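Local coordinates for protein hydroquinone dioxygenase small subunit (Pseudomonas sp., PDB 4ZXA) that forms the cupin-type small subunit of the two-subunit hydroquinone 1,2-dioxygenase PnpCD, which probably cleaves the ring of hydroquinone with dioxygen, at residues A[16-22]-A[39-45]; A[65-69]-A[142-147]. Numbering follows the deposited sequence.

Interaction 1: residues A[16-22]-A[39-45]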
loop_
_atom_site.group_PDB
_atom_site.type_symbol
_atom_site.label_atom_id
_atom_site.label_comp_id
_atom_site.label_asym_id
_atom_site.label_seq_id
_atom_site.Cartn_x
_atom_site.Cartn_y
_atom_site.Cartn_z
ATOM N N SER A 16 18.979 25.183 -14.620
ATOM C CA SER A 16 19.487 26.530 -14.875
ATOM C C SER A 16 19.010 26.986 -16.241
ATOM O O SER A 16 18.417 26.208 -16.974
ATOM C CB SER A 16 21.019 26.556 -14.809
ATOM O OG SER A 16 21.585 25.742 -15.830
ATOM N N LEU A 17 19.273 28.242 -16.575
ATOM C CA LEU A 17 18.995 28.761 -17.913
ATOM C C LEU A 17 19.727 27.964 -19.010
ATOM O O LEU A 17 19.195 27.749 -20.108
ATOM C CB LEU A 17 19.403 30.234 -17.996
ATOM C CG LEU A 17 18.454 31.304 -17.466
ATOM C CD1 LEU A 17 19.149 32.651 -17.392
ATOM C CD2 LEU A 17 17.226 31.403 -18.360
ATOM N N ASP A 18 20.948 27.532 -18.706
ATOM C CA ASP A 18 21.780 26.804 -19.673
ATOM C C ASP A 18 21.384 25.344 -19.787
ATOM O O ASP A 18 21.741 24.660 -20.759
ATOM C CB ASP A 18 23.263 26.872 -19.283
ATOM C CG ASP A 18 23.913 28.170 -19.701
ATOM O OD1 ASP A 18 23.276 28.938 -20.471
ATOM O OD2 ASP A 18 25.063 28.414 -19.262
ATOM N N ASN A 19 20.662 24.865 -18.780
ATOM C CA ASN A 19 20.402 23.446 -18.666
ATOM C C ASN A 19 19.129 23.192 -17.881
ATOM O O ASN A 19 19.121 23.263 -16.653
ATOM C CB ASN A 19 21.595 22.756 -17.998
ATOM C CG ASN A 19 21.424 21.261 -17.911
ATOM O OD1 ASN A 19 20.692 20.656 -18.705
ATOM N ND2 ASN A 19 22.091 20.648 -16.941
ATOM N N PHE A 20 18.047 22.915 -18.600
ATOM C CA PHE A 20 16.787 22.573 -17.966
ATOM C C PHE A 20 16.015 21.593 -18.815
ATOM O O PHE A 20 16.198 21.528 -20.028
ATOM C CB PHE A 20 15.941 23.826 -17.712
ATOM C CG PHE A 20 15.478 24.513 -18.959
ATOM C CD1 PHE A 20 16.191 25.575 -19.487
ATOM C CD2 PHE A 20 14.318 24.112 -19.596
ATOM C CE1 PHE A 20 15.758 26.224 -20.630
ATOM C CE2 PHE A 20 13.881 24.753 -20.735
ATOM C CZ PHE A 20 14.606 25.811 -21.257
ATOM N N ARG A 21 15.143 20.834 -18.168
ATOM C CA ARG A 21 14.311 19.865 -18.866
ATOM C C ARG A 21 12.884 19.980 -18.355
ATOM O O ARG A 21 12.572 19.518 -17.256
ATOM C CB ARG A 21 14.845 18.445 -18.638
ATOM C CG ARG A 21 13.966 17.351 -19.225
ATOM C CD ARG A 21 14.545 15.954 -19.017
ATOM N NE ARG A 21 14.627 15.265 -20.298
ATOM C CZ ARG A 21 15.660 15.373 -21.131
ATOM N NH1 ARG A 21 16.708 16.127 -20.802
ATOM N NH2 ARG A 21 15.653 14.722 -22.290
ATOM N N LYS A 22 12.020 20.606 -19.144
ATOM C CA LYS A 22 10.639 20.785 -18.720
ATOM C C LYS A 22 9.996 19.445 -18.431
ATOM O O LYS A 22 10.279 18.456 -19.098
ATOM C CB LYS A 22 9.817 21.538 -19.762
ATOM C CG LYS A 22 8.370 21.745 -19.340
ATOM C CD LYS A 22 7.763 22.974 -20.001
ATOM C CE LYS A 22 7.579 22.744 -21.485
ATOM N NZ LYS A 22 7.111 23.966 -22.174
ATOM N N ASN A 39 7.549 26.397 -17.090
ATOM C CA ASN A 39 8.824 26.132 -16.428
ATOM C C ASN A 39 9.622 27.427 -16.343
ATOM O O ASN A 39 9.840 28.084 -17.356
ATOM C CB ASN A 39 9.599 25.073 -17.201
ATOM C CG ASN A 39 10.948 24.793 -16.598
ATOM O OD1 ASN A 39 11.850 25.633 -16.654
ATOM N ND2 ASN A 39 11.108 23.599 -16.025
ATOM N N ILE A 40 10.042 27.804 -15.140
ATOM C CA ILE A 40 10.585 29.147 -14.921
ATOM C C ILE A 40 11.857 29.400 -15.750
ATOM O O ILE A 40 12.208 30.542 -16.060
ATOM C CB ILE A 40 10.866 29.440 -13.423
ATOM C CG1 ILE A 40 11.875 28.445 -12.842
ATOM C CG2 ILE A 40 9.585 29.416 -12.606
ATOM C CD1 ILE A 40 12.408 28.887 -11.496
ATOM N N PHE A 41 12.538 28.326 -16.116
ATOM C CA PHE A 41 13.761 28.462 -16.864
ATOM C C PHE A 41 13.465 28.709 -18.333
ATOM O O PHE A 41 14.018 29.630 -18.924
ATOM C CB PHE A 41 14.700 27.283 -16.594
ATOM C CG PHE A 41 15.143 27.222 -15.168
ATOM C CD1 PHE A 41 16.000 28.178 -14.670
ATOM C CD2 PHE A 41 14.641 26.263 -14.303
ATOM C CE1 PHE A 41 16.378 28.163 -13.345
ATOM C CE2 PHE A 41 15.025 26.236 -12.970
ATOM C CZ PHE A 41 15.891 27.191 -12.491
ATOM N N GLU A 42 12.570 27.920 -18.907
ATOM C CA GLU A 42 12.076 28.222 -20.239
ATOM C C GLU A 42 11.549 29.656 -20.279
ATOM O O GLU A 42 11.863 30.424 -21.195
ATOM C CB GLU A 42 10.987 27.227 -20.671
ATOM C CG GLU A 42 10.613 27.341 -22.140
ATOM C CD GLU A 42 9.813 26.154 -22.628
ATOM O OE1 GLU A 42 8.822 25.775 -21.961
ATOM O OE2 GLU A 42 10.189 25.586 -23.678
ATOM N N VAL A 43 10.764 30.027 -19.277
ATOM C CA VAL A 43 10.196 31.371 -19.252
ATOM C C VAL A 43 11.257 32.494 -19.281
ATOM O O VAL A 43 11.178 33.406 -20.105
ATOM C CB VAL A 43 9.199 31.573 -18.080
ATOM C CG1 VAL A 43 8.901 33.063 -17.880
ATOM C CG2 VAL A 43 7.899 30.804 -18.338
ATOM N N ALA A 44 12.228 32.430 -18.376
ATOM C CA ALA A 44 13.286 33.431 -18.325
ATOM C C ALA A 44 14.126 33.410 -19.608
ATOM O O ALA A 44 14.633 34.441 -20.055
ATOM C CB ALA A 44 14.171 33.213 -17.097
ATOM N N GLN A 45 14.257 32.228 -20.200
ATOM C CA GLN A 45 15.075 32.068 -21.386
ATOM C C GLN A 45 14.475 32.838 -22.541
ATOM O O GLN A 45 15.185 33.210 -23.469
ATOM C CB GLN A 45 15.193 30.594 -21.762
ATOM C CG GLN A 45 16.093 30.312 -22.973
ATOM C CD GLN A 45 15.949 28.877 -23.485
ATOM O OE1 GLN A 45 14.926 28.514 -24.081
ATOM N NE2 GLN A 45 16.967 28.050 -23.239
#

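Interaction 2: residues A[65-69]-A[142-147]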
loop_
_atom_site.group_PDB
_atom_site.type_symbol
_atom_site.label_atom_id
_atom_site.label_comp_id
_atom_site.label_asym_id
_atom_site.label_seq_id
_atom_site.Cartn_x
_atom_site.Cartn_y
_atom_site.Cartn_z
ATOM N N THR A 65 8.297 35.418 -12.650
ATOM C CA THR A 65 9.625 34.968 -13.047
ATOM C C THR A 65 10.365 36.121 -13.718
ATOM O O THR A 65 9.862 36.716 -14.671
ATOM C CB THR A 65 9.563 33.756 -14.017
ATOM O OG1 THR A 65 8.974 32.635 -13.347
ATOM C CG2 THR A 65 10.964 33.360 -14.471
ATOM N N LEU A 66 11.540 36.461 -13.205
ATOM C CA LEU A 66 12.360 37.502 -13.834
ATOM C C LEU A 66 13.658 36.946 -14.412
ATOM O O LEU A 66 14.367 36.144 -13.766
ATOM C CB LEU A 66 12.694 38.638 -12.860
ATOM C CG LEU A 66 11.581 39.584 -12.416
ATOM C CD1 LEU A 66 10.564 38.846 -11.558
ATOM C CD2 LEU A 66 12.169 40.758 -11.649
ATOM N N ARG A 67 13.969 37.385 -15.630
ATOM C CA ARG A 67 15.274 37.128 -16.210
ATOM C C ARG A 67 16.235 38.205 -15.715
ATOM O O ARG A 67 16.146 39.365 -16.123
ATOM C CB ARG A 67 15.201 37.130 -17.740
ATOM C CG ARG A 67 16.513 36.775 -18.423
ATOM C CD ARG A 67 16.513 37.097 -19.919
ATOM N NE ARG A 67 17.872 36.996 -20.437
ATOM C CZ ARG A 67 18.438 35.854 -20.804
ATOM N NH1 ARG A 67 17.731 34.727 -20.745
ATOM N NH2 ARG A 67 19.698 35.837 -21.236
ATOM N N ALA A 68 17.144 37.825 -14.824
ATOM C CA ALA A 68 18.127 38.765 -14.302
ATOM C C ALA A 68 19.320 38.896 -15.263
ATOM O O ALA A 68 20.122 37.967 -15.426
ATOM C CB ALA A 68 18.589 38.329 -12.914
ATOM N N GLU A 69 19.416 40.054 -15.904
ATOM C CA GLU A 69 20.493 40.329 -16.844
ATOM C C GLU A 69 20.791 41.822 -16.847
ATOM O O GLU A 69 19.971 42.637 -17.270
ATOM C CB GLU A 69 20.119 39.861 -18.251
ATOM C CG GLU A 69 21.239 40.041 -19.262
ATOM C CD GLU A 69 20.865 39.542 -20.646
ATOM O OE1 GLU A 69 19.725 39.046 -20.810
ATOM O OE2 GLU A 69 21.711 39.643 -21.568
ATOM N N ALA A 142 22.965 42.017 -12.121
ATOM C CA ALA A 142 23.354 40.682 -12.561
ATOM C C ALA A 142 24.418 40.720 -13.661
ATOM O O ALA A 142 24.151 41.178 -14.777
ATOM C CB ALA A 142 22.128 39.903 -13.031
ATOM N N SER A 143 25.613 40.224 -13.347
ATOM C CA SER A 143 26.712 40.181 -14.312
ATOM C C SER A 143 26.440 39.124 -15.364
ATOM O O SER A 143 26.743 39.312 -16.547
ATOM C CB SER A 143 28.040 39.863 -13.619
ATOM O OG SER A 143 28.289 40.770 -12.564
ATOM N N ARG A 144 25.876 38.003 -14.918
ATOM C CA ARG A 144 25.563 36.885 -15.802
ATOM C C ARG A 144 24.081 36.568 -15.749
ATOM O O ARG A 144 23.428 36.805 -14.736
ATOM C CB ARG A 144 26.379 35.651 -15.419
ATOM C CG ARG A 144 27.885 35.906 -15.396
ATOM C CD ARG A 144 28.704 34.614 -15.445
ATOM N NE ARG A 144 30.135 34.890 -15.323
ATOM C CZ ARG A 144 30.715 35.349 -14.214
ATOM N NH1 ARG A 144 29.980 35.583 -13.130
ATOM N NH2 ARG A 144 32.026 35.577 -14.185
ATOM N N PRO A 145 23.541 36.031 -16.846
ATOM C CA PRO A 145 22.108 35.727 -16.900
ATOM C C PRO A 145 21.695 34.773 -15.775
ATOM O O PRO A 145 22.317 33.725 -15.571
ATOM C CB PRO A 145 21.942 35.048 -18.271
ATOM C CG PRO A 145 23.132 35.495 -19.076
ATOM C CD PRO A 145 24.246 35.617 -18.072
ATOM N N GLY A 146 20.650 35.148 -15.045
ATOM C CA GLY A 146 20.122 34.317 -13.982
ATOM C C GLY A 146 18.606 34.389 -13.944
ATOM O O GLY A 146 17.988 35.046 -14.780
ATOM N N VAL A 147 18.014 33.721 -12.957
ATOM C CA VAL A 147 16.567 33.672 -12.808
ATOM C C VAL A 147 16.121 34.071 -11.396
ATOM O O VAL A 147 16.620 33.525 -10.406
ATOM C CB VAL A 147 16.048 32.270 -13.125
ATOM C CG1 VAL A 147 14.559 32.231 -12.969
ATOM C CG2 VAL A 147 16.449 31.853 -14.542
#

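Interaction 1: residues A[16-22]-A[39-45]
Before strand 24-27, residues 16-22 wrap around one flank of the short helix 40-45. Ser16 opens a tight turn, closed by paired backbone hydrogen bonds with Asn19, and lays its CA over one face of the Phe41 ring. Leu17 reaches the last turn of the helix, its CD2 lying 3.8 Å from Ala44 CB and 3.7 Å from Phe41 O. Phe20 points inward and rests a ring face on the backbone of Phe41 and Glu42; its CD1 is 3.7 Å from Phe41 CB, while Gln45 NE2 comes to the ring edge, 3.4 Å from CE1. Lys22 NZ forms a very short salt bridge of 2.5 Å with Glu42 OE1. Asn39 N-caps the helix, OD1 accepting from Phe41 N (2.8 Å) and Glu42 N (3.3 Å), while its ND2 bonds to Asp293 of the large subunit. The helix packs through Ile40, Phe41 and Ala44 on strands 61-69, 81-87 and 145-153; the segment beside it reaches the same sheet, Leu17 touching Arg67, Pro145 and Val147, its N bonding to Asp87.

Interaction 2: residues A[65-69]-A[142-147]
Strand 65-69 and the start of strand 145-153 run antiparallel, joined at the hydrogen-bonded pair Ala68-Gly146: Ala68 N donates to Gly146 O and Gly146 N to Ala68 O, both at 2.9 Å. CA-H...O contacts from Pro145 CA to Ala68 O (3.3 Å) and from Val147 CA to Leu66 O (3.4 Å) supplement them. Arg67 and Val147 form the adjoining non-hydrogen-bonded pair, with side chains on the same face. There three t rotamers carry Arg67 NE to within 2.8 Å of Glu69 OE1 in a salt bridge, and chi4 of 83° turns the guanidinium plane, with Arg67 NH2 3.8 Å from Pro145 CB and NH1 bonded to Ala44 O of helix 40-45. Glu69 is likewise extended, t at chi1 and chi2, which sets OE1 beside the Arg67 guanidinium, the two being an i, i+2 pair along the strand. Val147, with chi1 t, meets Thr65 through CG1 and CG2, respectively, at 4.1 Å. On the opposite face, the small side chains of Ala68 and Ala142 touch at 3.9 Å between CB atoms. Ala142 ends the preceding strand, and the chain turns a corner at Ser143 and Arg144 to enter the other sheet of this cupin fold. Strand 61-69 lies between 52-58 and 145-153, which is flanked in turn by 81-87; helix 40-45 covers Thr65 and Val147.

Centred about 12 Å apart, the two interactions meet where helix 40-45 lies on the mixed sheet. Interaction 1 closes before interaction 2 opens along the chain: residues 16-22 and 39-45 both precede strand 65-69, whose partner follows after 72 intervening residues. Ala44 O and Arg67 NH1, 3.2 Å apart, make a probable hydrogen bond, and Val147 CG2 packs against Leu17 CG at 3.6 Å and Ala44 CB at 3.7 Å. The N-terminal segment and the helix thus both rest on the sheet, meeting at Val147. Interaction 2 belongs to the body of the subunit, while interaction 1 reaches the large subunit, linking the cupin sheet to the heteromeric interface.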